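Delta-aminolevulinic acid dehydratase (Toxoplasma gondii ME49, PDB 3OBK) catalyses the condensation of two molecules of 5-aminolevulinic acid to porphobilinogen, an early step of tetrapyrrole biosynthesis. Local coordinates at residues V135-Y140 with D159-Q164; H163-Q168 with P182-D187. All coordinates share one frame; numbering follows the deposited sequence.

Contact 1: V135-Y140 with D159-Q164. With PBG (3-[5-(aminomethyl)-4-(carboxymethyl)-1H-pyrrol-3-yl]propanoic acid), chain L.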
loop_
_atom_site.group_PDB
_atom_site.type_symbol
_atom_site.label_atom_id
_atom_site.label_comp_id
_atom_site.label_asym_id
_atom_site.label_seq_id
_atom_site.Cartn_x
_atom_site.Cartn_y
_atom_site.Cartn_z
ATOM N N VAL A 135 34.318 8.304 11.343
ATOM C CA VAL A 135 34.807 9.355 10.446
ATOM C C VAL A 135 34.072 10.642 10.793
ATOM O O VAL A 135 32.848 10.694 10.810
ATOM C CB VAL A 135 34.647 8.992 8.963
ATOM C CG1 VAL A 135 34.982 10.192 8.049
ATOM C CG2 VAL A 135 35.512 7.766 8.629
ATOM N N ALA A 136 34.842 11.672 11.098
ATOM C CA ALA A 136 34.333 12.911 11.676
ATOM C C ALA A 136 35.507 13.612 12.313
ATOM O O ALA A 136 36.454 12.970 12.797
ATOM C CB ALA A 136 33.237 12.670 12.707
ATOM N N LEU A 137 35.468 14.929 12.283
ATOM C CA LEU A 137 36.631 15.696 12.695
ATOM C C LEU A 137 36.566 16.065 14.147
ATOM O O LEU A 137 37.492 16.629 14.654
ATOM C CB LEU A 137 36.752 16.964 11.866
ATOM C CG LEU A 137 36.811 16.739 10.364
ATOM C CD1 LEU A 137 37.028 18.069 9.656
ATOM C CD2 LEU A 137 37.898 15.765 9.980
ATOM N N ASP A 138 35.478 15.777 14.840
ATOM C CA ASP A 138 35.355 16.398 16.155
ATOM C C ASP A 138 36.375 15.928 17.156
ATOM O O ASP A 138 36.757 16.699 18.006
ATOM C CB ASP A 138 33.932 16.411 16.755
ATOM C CG ASP A 138 33.158 15.138 16.555
ATOM O OD1 ASP A 138 33.189 14.529 15.461
ATOM O OD2 ASP A 138 32.411 14.816 17.504
ATOM N N PRO A 139 36.840 14.678 17.061
ATOM C CA PRO A 139 37.851 14.302 18.041
ATOM C C PRO A 139 39.160 15.024 17.815
ATOM O O PRO A 139 40.029 15.004 18.674
ATOM C CB PRO A 139 38.031 12.785 17.824
ATOM C CG PRO A 139 36.809 12.310 17.060
ATOM C CD PRO A 139 36.308 13.521 16.308
ATOM N N TYR A 140 39.317 15.618 16.646
ATOM C CA TYR A 140 40.557 16.288 16.274
ATOM C C TYR A 140 40.391 17.779 16.138
ATOM O O TYR A 140 41.340 18.465 15.822
ATOM C CB TYR A 140 41.026 15.746 14.934
ATOM C CG TYR A 140 41.145 14.246 14.926
ATOM C CD1 TYR A 140 42.329 13.623 15.302
ATOM C CD2 TYR A 140 40.069 13.446 14.546
ATOM C CE1 TYR A 140 42.441 12.267 15.272
ATOM C CE2 TYR A 140 40.175 12.091 14.539
ATOM C CZ TYR A 140 41.358 11.512 14.901
ATOM O OH TYR A 140 41.457 10.154 14.891
ATOM N N ASP A 159 31.586 21.154 2.029
ATOM C CA ASP A 159 32.333 20.461 1.007
ATOM C C ASP A 159 33.811 20.318 1.346
ATOM O O ASP A 159 34.449 19.319 1.025
ATOM C CB ASP A 159 32.182 21.216 -0.312
ATOM C CG ASP A 159 30.737 21.262 -0.795
ATOM O OD1 ASP A 159 29.848 20.608 -0.195
ATOM O OD2 ASP A 159 30.513 21.966 -1.796
ATOM N N LEU A 160 34.353 21.325 2.004
ATOM C CA LEU A 160 35.734 21.299 2.405
ATOM C C LEU A 160 35.851 20.242 3.503
ATOM O O LEU A 160 36.843 19.499 3.574
ATOM C CB LEU A 160 36.179 22.694 2.858
ATOM C CG LEU A 160 37.631 22.798 3.338
ATOM C CD1 LEU A 160 38.607 22.331 2.226
ATOM C CD2 LEU A 160 37.951 24.219 3.862
ATOM N N THR A 161 34.805 20.138 4.322
ATOM C CA THR A 161 34.771 19.102 5.355
ATOM C C THR A 161 34.741 17.725 4.729
ATOM O O THR A 161 35.467 16.854 5.168
ATOM C CB THR A 161 33.606 19.289 6.335
ATOM O OG1 THR A 161 33.830 20.477 7.093
ATOM C CG2 THR A 161 33.492 18.080 7.286
ATOM N N VAL A 162 33.964 17.537 3.664
ATOM C CA VAL A 162 33.935 16.237 2.993
ATOM C C VAL A 162 35.337 15.839 2.497
ATOM O O VAL A 162 35.769 14.694 2.657
ATOM C CB VAL A 162 32.879 16.196 1.850
ATOM C CG1 VAL A 162 32.977 14.891 1.032
ATOM C CG2 VAL A 162 31.479 16.341 2.445
ATOM N N HIS A 163 36.068 16.797 1.936
ATOM C CA HIS A 163 37.428 16.523 1.458
ATOM C C HIS A 163 38.306 15.951 2.586
ATOM O O HIS A 163 38.998 14.947 2.375
ATOM C CB HIS A 163 38.036 17.794 0.875
ATOM C CG HIS A 163 39.312 17.581 0.105
ATOM N ND1 HIS A 163 39.641 16.383 -0.509
ATOM C CD2 HIS A 163 40.312 18.447 -0.197
ATOM C CE1 HIS A 163 40.798 16.517 -1.138
ATOM N NE2 HIS A 163 41.216 17.763 -0.976
ATOM N N GLN A 164 38.243 16.573 3.770
ATOM C CA GLN A 164 38.945 16.073 4.957
ATOM C C GLN A 164 38.488 14.675 5.346
ATOM O O GLN A 164 39.310 13.809 5.669
ATOM C CB GLN A 164 38.748 16.994 6.168
ATOM C CG GLN A 164 39.273 18.432 6.059
ATOM C CD GLN A 164 40.736 18.523 5.669
ATOM O OE1 GLN A 164 41.074 18.326 4.523
ATOM N NE2 GLN A 164 41.599 18.834 6.624
HETATM C CHA PBG L . 31.281 12.290 16.714
HETATM C C1A PBG L . 30.555 11.287 17.550
HETATM C C2A PBG L . 29.714 11.559 18.625
HETATM C C3A PBG L . 29.271 10.332 19.082
HETATM C C4A PBG L . 29.775 9.369 18.227
HETATM N NA PBG L . 30.570 9.965 17.328
HETATM C C5A PBG L . 29.459 12.880 19.312
HETATM C C6A PBG L . 28.700 13.885 18.559
HETATM O O1A PBG L . 28.639 13.732 17.310
HETATM O O2A PBG L . 28.224 14.882 19.147
HETATM C C7A PBG L . 28.414 10.119 20.269
HETATM C C8A PBG L . 28.294 8.728 20.769
HETATM C C9A PBG L . 27.710 8.520 22.103
HETATM O O3A PBG L . 27.983 7.472 22.682
HETATM O O4A PBG L . 27.209 9.429 22.783
HETATM N N1 PBG L . 30.915 12.416 15.341
#

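Contact 2: H163-Q168 with P182-D187. With PBG (3-[5-(aminomethyl)-4-(carboxymethyl)-1H-pyrrol-3-yl]propanoic acid), chain L.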
loop_
_atom_site.group_PDB
_atom_site.type_symbol
_atom_site.label_atom_id
_atom_site.label_comp_id
_atom_site.label_asym_id
_atom_site.label_seq_id
_atom_site.Cartn_x
_atom_site.Cartn_y
_atom_site.Cartn_z
ATOM N N HIS A 163 36.068 16.797 1.936
ATOM C CA HIS A 163 37.428 16.523 1.458
ATOM C C HIS A 163 38.306 15.951 2.586
ATOM O O HIS A 163 38.998 14.947 2.375
ATOM C CB HIS A 163 38.036 17.794 0.875
ATOM C CG HIS A 163 39.312 17.581 0.105
ATOM N ND1 HIS A 163 39.641 16.383 -0.509
ATOM C CD2 HIS A 163 40.312 18.447 -0.197
ATOM C CE1 HIS A 163 40.798 16.517 -1.138
ATOM N NE2 HIS A 163 41.216 17.763 -0.976
ATOM N N GLN A 164 38.243 16.573 3.770
ATOM C CA GLN A 164 38.945 16.073 4.957
ATOM C C GLN A 164 38.488 14.675 5.346
ATOM O O GLN A 164 39.310 13.809 5.669
ATOM C CB GLN A 164 38.748 16.994 6.168
ATOM C CG GLN A 164 39.273 18.432 6.059
ATOM C CD GLN A 164 40.736 18.523 5.669
ATOM O OE1 GLN A 164 41.074 18.326 4.523
ATOM N NE2 GLN A 164 41.599 18.834 6.624
ATOM N N LEU A 165 37.178 14.443 5.327
ATOM C CA LEU A 165 36.652 13.126 5.712
ATOM C C LEU A 165 37.069 12.034 4.726
ATOM O O LEU A 165 37.264 10.866 5.127
ATOM C CB LEU A 165 35.136 13.151 5.795
ATOM C CG LEU A 165 34.510 14.119 6.777
ATOM C CD1 LEU A 165 32.996 14.108 6.605
ATOM C CD2 LEU A 165 34.927 13.772 8.174
ATOM N N CYS A 166 37.207 12.403 3.448
ATOM C CA CYS A 166 37.728 11.476 2.456
ATOM C C CYS A 166 39.159 11.079 2.790
ATOM O O CYS A 166 39.524 9.899 2.679
ATOM C CB CYS A 166 37.635 12.037 1.045
ATOM S SG CYS A 166 35.910 12.130 0.432
ATOM N N LYS A 167 39.958 12.031 3.247
ATOM C CA LYS A 167 41.330 11.705 3.598
ATOM C C LYS A 167 41.333 10.815 4.813
ATOM O O LYS A 167 42.044 9.838 4.839
ATOM C CB LYS A 167 42.164 12.954 3.883
ATOM C CG LYS A 167 42.493 13.803 2.664
ATOM C CD LYS A 167 43.080 15.097 3.171
ATOM C CE LYS A 167 43.578 16.011 2.096
ATOM N NZ LYS A 167 44.523 16.999 2.736
ATOM N N GLN A 168 40.530 11.169 5.807
ATOM C CA GLN A 168 40.386 10.378 7.012
ATOM C C GLN A 168 39.957 8.968 6.723
ATOM O O GLN A 168 40.557 8.027 7.261
ATOM C CB GLN A 168 39.384 10.982 7.993
ATOM C CG GLN A 168 39.349 10.244 9.340
ATOM C CD GLN A 168 38.346 10.812 10.298
ATOM O OE1 GLN A 168 37.441 11.538 9.897
ATOM N NE2 GLN A 168 38.502 10.499 11.573
ATOM N N PRO A 182 30.924 7.195 8.989
ATOM C CA PRO A 182 30.895 8.641 9.018
ATOM C C PRO A 182 29.748 9.172 9.842
ATOM O O PRO A 182 28.597 9.020 9.455
ATOM C CB PRO A 182 30.761 9.050 7.537
ATOM C CG PRO A 182 30.827 7.788 6.721
ATOM C CD PRO A 182 30.749 6.626 7.646
ATOM N N SER A 183 30.073 9.839 10.945
ATOM C CA SER A 183 29.079 10.343 11.889
ATOM C C SER A 183 28.923 11.856 11.805
ATOM O O SER A 183 28.349 12.480 12.703
ATOM C CB SER A 183 29.495 9.972 13.296
ATOM O OG SER A 183 30.738 10.570 13.602
ATOM N N ASP A 184 29.372 12.422 10.689
ATOM C CA ASP A 184 29.566 13.863 10.529
ATOM C C ASP A 184 28.329 14.648 10.173
ATOM O O ASP A 184 28.249 15.820 10.504
ATOM C CB ASP A 184 30.556 14.093 9.392
ATOM C CG ASP A 184 30.185 13.309 8.150
ATOM O OD1 ASP A 184 30.331 12.065 8.188
ATOM O OD2 ASP A 184 29.719 13.933 7.166
ATOM N N MET A 185 27.413 14.014 9.437
ATOM C CA MET A 185 26.191 14.619 8.916
ATOM C C MET A 185 26.424 15.764 7.917
ATOM O O MET A 185 25.572 16.657 7.735
ATOM C CB MET A 185 25.255 15.002 10.056
ATOM C CG MET A 185 24.658 13.801 10.787
ATOM S SD MET A 185 23.550 12.755 9.797
ATOM C CE MET A 185 22.068 13.737 9.790
ATOM N N MET A 186 27.556 15.722 7.219
ATOM C CA MET A 186 27.755 16.599 6.075
ATOM C C MET A 186 26.919 16.045 4.966
ATOM O O MET A 186 26.666 14.855 4.920
ATOM C CB MET A 186 29.209 16.638 5.638
ATOM C CG MET A 186 30.148 17.225 6.690
ATOM S SD MET A 186 29.709 18.906 7.191
ATOM C CE MET A 186 28.766 18.729 8.723
ATOM N N ASP A 187 26.471 16.906 4.074
ATOM C CA ASP A 187 25.725 16.465 2.937
ATOM C C ASP A 187 26.636 15.796 1.942
ATOM O O ASP A 187 27.702 16.297 1.638
ATOM C CB ASP A 187 25.026 17.647 2.291
ATOM C CG ASP A 187 23.823 18.074 3.065
ATOM O OD1 ASP A 187 23.236 17.204 3.736
ATOM O OD2 ASP A 187 23.479 19.275 3.036
HETATM C CHA PBG L . 31.281 12.290 16.714
HETATM C C1A PBG L . 30.555 11.287 17.550
HETATM C C2A PBG L . 29.714 11.559 18.625
HETATM C C3A PBG L . 29.271 10.332 19.082
HETATM C C4A PBG L . 29.775 9.369 18.227
HETATM N NA PBG L . 30.570 9.965 17.328
HETATM C C5A PBG L . 29.459 12.880 19.312
HETATM C C6A PBG L . 28.700 13.885 18.559
HETATM O O1A PBG L . 28.639 13.732 17.310
HETATM O O2A PBG L . 28.224 14.882 19.147
HETATM C C7A PBG L . 28.414 10.119 20.269
HETATM C C8A PBG L . 28.294 8.728 20.769
HETATM C C9A PBG L . 27.710 8.520 22.103
HETATM O O3A PBG L . 27.983 7.472 22.682
HETATM O O4A PBG L . 27.209 9.429 22.783
HETATM N N1 PBG L . 30.915 12.416 15.341
#

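Contact 1: V135-Y140 with D159-Q164
Leu137 sets both methyl groups against Gln164 and one of them, CD1, against Thr161 as well, joining the loop after strand 130-135 to helix 158-175 within one beta-alpha unit of the TIM barrel. The packing is wholly apolar and buried: CD1 of Leu137 lies 4.0 Å from CB of Gln164 and 4.3 Å from CG2 of Thr161, while Leu137 CD2 reaches the same Gln164 CB at 4.1 Å. Thr161 and Gln164 are three residues apart on the helix, so CD1 of Leu137 sits between two neighbouring side chains. No hydrogen bond spans the two segments, which bury 118 Å² between them.

Polar groups point to other partners. The Gln164 side chain crosses Leu137 at about a right angle; its bend at chi2 (-54°) carries the amide away, where NE2 bonds to Met104 O. Thr161 OG1 is bonded to Val157 O, the carbonyl just ahead of the helix, and to Val148 N, which leaves CG2 as the branch nearest Leu137.

The loop is tied to itself by Tyr140 N bonding to Leu137 O at 2.9 Å, a short turn that begins at the packed leucine. Ligand contacts come from this turn and the residue ahead of it. Porphobilinogen lies with its N1 amine 3.5 Å from Ala136 CB, and N1 makes a weak 3.1 Å hydrogen bond to OD1 of Asp138.

Contact 2: H163-Q168 with P182-D187
The Asp184 carboxylate receives Leu165 on one face: CD1 of Leu165 stands almost directly above Asp184 CG, 3.3 Å away, and equally close to Asp184 OD2. Backbone N of Met186 approaches from the opposite side of the carboxylate plane, 41° out of it, and bonds to OD2 at 2.8 Å with an N-H...O angle of 155°. The remaining oxygen, OD1, forms a salt bridge with Arg189 NE. Both oxygens of this buried acid therefore have polar partners, while a methyl group covers one face closely.

The bond from Met186 N to Asp184 OD2 defines an Asx turn. It shapes the loop that leaves strand 179-182 of the TIM barrel and leads into helix 189-199. With chi1 at 50°, the Asp184 carboxylate sits between its own backbone N and carbonyl carbon, within range of the nitrogen two residues on.

Leu165 makes a second, looser apolar contact, CD1 lying 4.2 Å from CG of Met186; beyond CG the side chain turns away from 163-168. Met186 also packs on Thr161 and Val162, earlier in helix 158-175, and on Arg24 of a second subunit.

Ser183, just ahead of the turn, belongs to the product pocket. Its OG accepts a hydrogen bond from porphobilinogen N1, but the modelled N1 to Ser183 OG distance, 2.5 Å, is too short for such a bond and therefore doubtful; OG also bonds to Asp134 OD1.

From the N terminus, strand 130-135 runs into 135-140, and contact 1 closes the 18-residue excursion that returns on helix 158-175. Contact 2 starts on that helix and closes a shorter span of 13 residues, through strand 179-182 to 182-187. The contacts neither nest nor cross: they follow in series, sharing His163 and Gln164. Together they trace a beta-alpha-beta crossover between neighbouring parallel strands. Two further bonds join the contacts directly: Val135 O lies 2.9 Å from Ser183 N, and Ala136 N lies 2.9 Å from Gln168 OE1, both probable hydrogen bonds. Both loops thus bring porphobilinogen-binding residues to one end of the barrel.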